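Local coordinates for cyclopropane-fatty-acyl-phospholipid synthase 1 (Mycobacterium tuberculosis, PDB 1KPH), which catalyses the formation of a cyclopropane ring at the distal double bond of alpha mycolic acids, transferring a methylene group from S-adenosyl-L-methionine, at residues Q13-L18 against T197-G202; T78-V83 against R114-L119. All coordinates share one frame; numbering follows the deposited sequence.

Interaction 1: Q13-L18 against T197-G202. With 10A (didecyl-dimethyl-ammonium), chain G.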
# COMPACT_ATOMS: atom_id res chain seq x y z
N GLN A 13 9.69 -5.49 -8.26
CA GLN A 13 9.50 -5.25 -9.68
C GLN A 13 8.82 -6.44 -10.36
O GLN A 13 8.14 -6.28 -11.37
CB GLN A 13 10.84 -4.96 -10.36
CG GLN A 13 11.38 -3.57 -10.08
CD GLN A 13 12.76 -3.35 -10.69
OE1 GLN A 13 13.05 -3.82 -11.78
NE2 GLN A 13 13.60 -2.61 -9.98
N ALA A 14 9.01 -7.63 -9.79
CA ALA A 14 8.40 -8.83 -10.36
C ALA A 14 6.89 -8.65 -10.49
O ALA A 14 6.28 -9.15 -11.44
CB ALA A 14 8.72 -10.04 -9.48
N HIS A 15 6.30 -7.94 -9.54
CA HIS A 15 4.86 -7.72 -9.56
C HIS A 15 4.40 -6.44 -10.26
O HIS A 15 3.63 -6.51 -11.22
CB HIS A 15 4.32 -7.71 -8.12
CG HIS A 15 2.82 -7.63 -8.04
ND1 HIS A 15 2.02 -8.75 -8.08
CD2 HIS A 15 1.98 -6.57 -7.98
CE1 HIS A 15 0.75 -8.39 -8.04
NE2 HIS A 15 0.70 -7.07 -7.99
N TYR A 16 4.87 -5.29 -9.80
CA TYR A 16 4.45 -4.00 -10.35
C TYR A 16 4.97 -3.58 -11.72
O TYR A 16 4.39 -2.70 -12.35
CB TYR A 16 4.72 -2.89 -9.34
CG TYR A 16 4.16 -3.19 -7.97
CD1 TYR A 16 4.93 -3.83 -7.00
CD2 TYR A 16 2.83 -2.88 -7.65
CE1 TYR A 16 4.41 -4.15 -5.75
CE2 TYR A 16 2.30 -3.20 -6.40
CZ TYR A 16 3.09 -3.84 -5.46
OH TYR A 16 2.57 -4.16 -4.22
N ASP A 17 6.05 -4.19 -12.20
CA ASP A 17 6.55 -3.83 -13.51
C ASP A 17 6.03 -4.77 -14.58
O ASP A 17 6.56 -4.82 -15.69
CB ASP A 17 8.07 -3.78 -13.54
CG ASP A 17 8.62 -2.51 -12.92
OD1 ASP A 17 7.93 -1.47 -13.00
OD2 ASP A 17 9.74 -2.54 -12.37
N LEU A 18 4.98 -5.51 -14.24
CA LEU A 18 4.36 -6.44 -15.18
C LEU A 18 3.90 -5.70 -16.43
O LEU A 18 4.22 -6.11 -17.54
CB LEU A 18 3.16 -7.13 -14.52
CG LEU A 18 2.37 -8.15 -15.34
CD1 LEU A 18 3.27 -9.33 -15.69
CD2 LEU A 18 1.16 -8.62 -14.56
N THR A 197 4.67 -16.95 -3.60
CA THR A 197 5.39 -17.59 -4.69
C THR A 197 5.05 -17.07 -6.09
O THR A 197 5.94 -16.88 -6.91
CB THR A 197 5.18 -19.12 -4.66
OG1 THR A 197 3.79 -19.42 -4.80
CG2 THR A 197 5.68 -19.70 -3.34
N GLU A 198 3.77 -16.84 -6.36
CA GLU A 198 3.36 -16.38 -7.69
C GLU A 198 2.86 -14.95 -7.83
O GLU A 198 2.71 -14.46 -8.96
CB GLU A 198 2.29 -17.33 -8.24
CG GLU A 198 2.80 -18.74 -8.49
CD GLU A 198 1.71 -19.69 -8.92
OE1 GLU A 198 1.01 -19.39 -9.92
OE2 GLU A 198 1.54 -20.75 -8.27
N ILE A 199 2.58 -14.26 -6.73
CA ILE A 199 2.08 -12.89 -6.81
C ILE A 199 3.04 -11.86 -6.22
O ILE A 199 3.47 -10.93 -6.90
CB ILE A 199 0.72 -12.75 -6.08
CG1 ILE A 199 -0.24 -13.85 -6.55
CG2 ILE A 199 0.11 -11.38 -6.37
CD1 ILE A 199 -0.56 -13.83 -8.02
N PHE A 200 3.38 -12.02 -4.94
CA PHE A 200 4.28 -11.09 -4.30
C PHE A 200 5.53 -11.76 -3.74
O PHE A 200 5.61 -12.06 -2.55
CB PHE A 200 3.56 -10.35 -3.17
CG PHE A 200 2.38 -9.54 -3.63
CD1 PHE A 200 1.09 -9.93 -3.31
CD2 PHE A 200 2.56 -8.40 -4.40
CE1 PHE A 200 -0.01 -9.19 -3.74
CE2 PHE A 200 1.47 -7.65 -4.83
CZ PHE A 200 0.18 -8.04 -4.50
N PRO A 201 6.53 -12.00 -4.61
CA PRO A 201 7.77 -12.63 -4.16
C PRO A 201 8.39 -11.79 -3.04
O PRO A 201 8.52 -10.57 -3.18
CB PRO A 201 8.64 -12.62 -5.42
CG PRO A 201 7.63 -12.74 -6.51
CD PRO A 201 6.55 -11.79 -6.06
N GLY A 202 8.74 -12.43 -1.93
CA GLY A 202 9.35 -11.72 -0.83
C GLY A 202 8.37 -11.08 0.14
O GLY A 202 8.76 -10.54 1.17
C1 10A G . 1.65 -14.25 4.19
C2 10A G . 2.45 -13.58 3.06
C3 10A G . 1.82 -12.23 2.71
C4 10A G . 2.51 -11.45 1.58
C5 10A G . 1.72 -10.15 1.38
C6 10A G . 2.21 -9.24 0.24
C7 10A G . 1.23 -8.05 0.24
C8 10A G . 1.41 -7.07 -0.92
C9 10A G . 0.31 -5.99 -0.80
C10 10A G . 0.29 -5.11 -2.05
N1 10A G . -0.83 -4.09 -2.32
C11 10A G . -0.53 -3.50 -3.69
C12 10A G . -0.79 -2.95 -1.34
C13 10A G . -2.27 -4.63 -2.29
C14 10A G . -2.75 -5.82 -3.18
C15 10A G . -4.09 -6.48 -2.79
C16 10A G . -4.23 -7.15 -1.40
C17 10A G . -3.33 -8.39 -1.23
C18 10A G . -3.50 -9.07 0.13
C19 10A G . -2.59 -10.30 0.23
C20 10A G . -2.81 -11.00 1.59
C21 10A G . -1.96 -12.26 1.72
C22 10A G . -2.25 -12.90 3.08
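The imidazole of His15 lies under the rim of the Phe200 ring, whose CE2 sits above the middle of the imidazole and comes within 3.3 Å of His15 NE2. The overlap is oblique, the two planes inclined at 36° with centroids 4.1 Å apart. CG of His15 stands anti to its backbone N (chi1 -174°), which carries the ring from the last turn of helix 9-16 toward the chain leaving helix 186-199. There ND1 donates a hydrogen bond to Ile199 O, 2.9 Å away. The bond is bent, 135° at the hydrogen, and the donor stands above the carbonyl plane rather than on a lone pair. NE2 is bonded to Tyr33 OH, so both nitrogens of this buried ring are engaged and its rotation is fixed. Ile199 runs alongside His15 in the same direction, its CG2 at 3.5 Å from His15 CE1 and also against one face of Phe200.

Phe200 and Tyr16 line the pocket that holds didecyl-dimethyl-ammonium, probably the site of the acyl chain, in this Rossmann-type methyltransferase; His15 and Ile199 back the Phe200 ring. On the face of Phe200 opposite Ile199, ligand C8 lies over the ring centre, 3.7 Å from Phe200 CD1, so one decyl chain rests flat on the phenyl. Tyr16 crosses Phe200 at about a right angle and meets the head of the ligand by its hydroxyl, with Tyr16 OH 3.2 Å from ligand C11. That hydroxyl is hydrogen-bonded to His141 NE2, and Tyr16 also touches S-adenosyl-L-homocysteine. Farther out, Ala14 CB meets the Pro201 ring at CG, 4.2 Å away.

Interaction 2: T78-V83 against R114-L119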
# COMPACT_ATOMS: atom_id res chain seq x y z
N THR A 78 -1.72 9.36 -4.42
CA THR A 78 -1.65 9.99 -3.11
C THR A 78 -0.80 11.25 -3.12
O THR A 78 -1.21 12.28 -2.56
CB THR A 78 -1.12 8.99 -2.06
OG1 THR A 78 -2.09 7.95 -1.87
CG2 THR A 78 -0.86 9.68 -0.72
N MET A 79 0.35 11.18 -3.78
CA MET A 79 1.27 12.32 -3.89
C MET A 79 0.59 13.52 -4.55
O MET A 79 0.68 14.64 -4.05
CB MET A 79 2.48 11.95 -4.76
CG MET A 79 3.51 11.02 -4.15
SD MET A 79 4.67 10.47 -5.44
CE MET A 79 5.71 11.93 -5.63
N MET A 80 -0.06 13.28 -5.68
CA MET A 80 -0.72 14.35 -6.41
C MET A 80 -1.92 14.93 -5.66
O MET A 80 -2.20 16.12 -5.77
CB MET A 80 -1.14 13.86 -7.80
CG MET A 80 0.02 13.35 -8.66
SD MET A 80 1.48 14.40 -8.66
CE MET A 80 0.92 15.80 -9.65
N ARG A 81 -2.61 14.09 -4.90
CA ARG A 81 -3.75 14.53 -4.10
C ARG A 81 -3.21 15.45 -3.00
O ARG A 81 -3.80 16.49 -2.69
CB ARG A 81 -4.46 13.33 -3.47
CG ARG A 81 -5.58 13.67 -2.48
CD ARG A 81 -6.77 14.28 -3.17
NE ARG A 81 -7.94 14.42 -2.29
CZ ARG A 81 -9.11 14.90 -2.71
NH1 ARG A 81 -9.26 15.28 -3.97
NH2 ARG A 81 -10.13 15.02 -1.87
N ALA A 82 -2.09 15.04 -2.41
CA ALA A 82 -1.47 15.83 -1.35
C ALA A 82 -1.13 17.22 -1.90
O ALA A 82 -1.38 18.23 -1.25
CB ALA A 82 -0.20 15.13 -0.86
N VAL A 83 -0.57 17.25 -3.10
CA VAL A 83 -0.21 18.52 -3.74
C VAL A 83 -1.44 19.37 -4.06
O VAL A 83 -1.57 20.51 -3.60
CB VAL A 83 0.55 18.29 -5.07
CG1 VAL A 83 0.72 19.61 -5.82
CG2 VAL A 83 1.90 17.66 -4.80
N ARG A 114 4.13 23.59 -6.36
CA ARG A 114 4.85 22.84 -5.33
C ARG A 114 5.93 21.90 -5.86
O ARG A 114 5.85 21.43 -6.99
CB ARG A 114 3.89 22.05 -4.45
CG ARG A 114 2.99 22.92 -3.58
CD ARG A 114 3.81 23.83 -2.67
NE ARG A 114 2.94 24.69 -1.88
CZ ARG A 114 3.37 25.63 -1.03
NH1 ARG A 114 4.68 25.83 -0.86
NH2 ARG A 114 2.50 26.35 -0.35
N SER A 115 6.93 21.65 -5.02
CA SER A 115 8.04 20.77 -5.36
C SER A 115 7.56 19.33 -5.39
O SER A 115 6.88 18.88 -4.46
CB SER A 115 9.16 20.92 -4.33
OG SER A 115 10.17 19.94 -4.50
N LYS A 116 7.91 18.60 -6.45
CA LYS A 116 7.49 17.21 -6.58
C LYS A 116 8.64 16.34 -7.06
O LYS A 116 9.24 16.61 -8.11
CB LYS A 116 6.33 17.09 -7.56
CG LYS A 116 5.25 18.13 -7.37
CD LYS A 116 4.14 17.98 -8.39
CE LYS A 116 3.42 19.30 -8.57
NZ LYS A 116 4.39 20.35 -9.01
N ARG A 117 8.94 15.30 -6.30
CA ARG A 117 10.01 14.38 -6.65
C ARG A 117 9.62 12.92 -6.51
O ARG A 117 8.99 12.54 -5.53
CB ARG A 117 11.24 14.64 -5.77
CG ARG A 117 11.99 15.92 -6.08
CD ARG A 117 13.38 15.84 -5.49
NE ARG A 117 13.37 15.92 -4.04
CZ ARG A 117 14.24 15.30 -3.25
NH1 ARG A 117 15.20 14.55 -3.77
NH2 ARG A 117 14.16 15.45 -1.94
N VAL A 118 10.00 12.12 -7.50
CA VAL A 118 9.73 10.68 -7.48
C VAL A 118 11.08 10.00 -7.72
O VAL A 118 11.76 10.29 -8.71
CB VAL A 118 8.72 10.27 -8.57
CG1 VAL A 118 9.24 10.64 -9.94
CG2 VAL A 118 8.47 8.77 -8.49
N LEU A 119 11.46 9.10 -6.82
CA LEU A 119 12.73 8.41 -6.95
C LEU A 119 12.61 6.90 -7.09
O LEU A 119 11.81 6.26 -6.40
CB LEU A 119 13.60 8.72 -5.73
CG LEU A 119 13.88 10.20 -5.43
CD1 LEU A 119 14.59 10.33 -4.10
CD2 LEU A 119 14.72 10.80 -6.55
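Lys116 lies across the helix face, its aliphatic chain at about a right angle to both Met80 and Val83. From the strand its CG leaves anti to the carbonyl carbon, the chain runs out extended through chi2 and chi3, and a bend at chi4 (58°) turns the ammonium toward the carbonyl of Arg114, two residues back. The methylenes thus face helix 77-86: Val83 CG1 touches Lys116 CE at 3.9 Å, and Met80 CE reaches Lys116 CD at 4.1 Å. Met80 gets there by bending at both chi2 and chi3, while Val83 has CG1 anti to its backbone N, a setting that also brings this methyl to 4.2 Å from Arg114 CB. One turn before Val83, Met79 extends toward the strand and then bends at chi3, so that its methyl CE ends 3.3 Å from Arg117 O.

Helix and strand run nearly antiparallel, 168° between directions, with axes 10.4 Å apart. This is the packing of a Rossmann-type alpha/beta fold: the helix that follows the first strand, 67-71, covers the sheet and reaches its edge strand, 116-119, which pairs in parallel with strand 89-93.

Lys116 NZ donates to Arg114 O at 2.7 Å, in the carbonyl plane, and to Asn112 O, while the guanidinium of Arg114 turns off to a salt bridge with Asp87. No hydrogen bond joins helix and strand. Methyls and methylenes carry most of the contact, with one methyl, Met79 CE, set against a peptide carbonyl; the lysine packs by its methylenes while two carbonyl oxygens take its ammonium, so its charge need not face the apolar helix side.

The two contacts stand at different distances from the bound S-adenosyl-L-homocysteine. Their centres are 25 Å apart and their nearest atoms about 10 Å, so they do not touch; residues 78-83 and 114-119 both fall within the chain that runs between 13-18 and 197-202. Interaction 1 belongs to the pocket itself, with the side chain of Tyr16 about 3 Å from S-adenosyl-L-homocysteine at the nearest atoms and Phe200 against the bound didecyl-dimethyl-ammonium. Interaction 2 is farther from it, and may act as a second shell through Cys73: the side chain of Met79 is about 8 Å from the same S-adenosyl-L-homocysteine, yet about 4 Å from that of Cys73, which by similarity binds S-adenosyl-L-methionine.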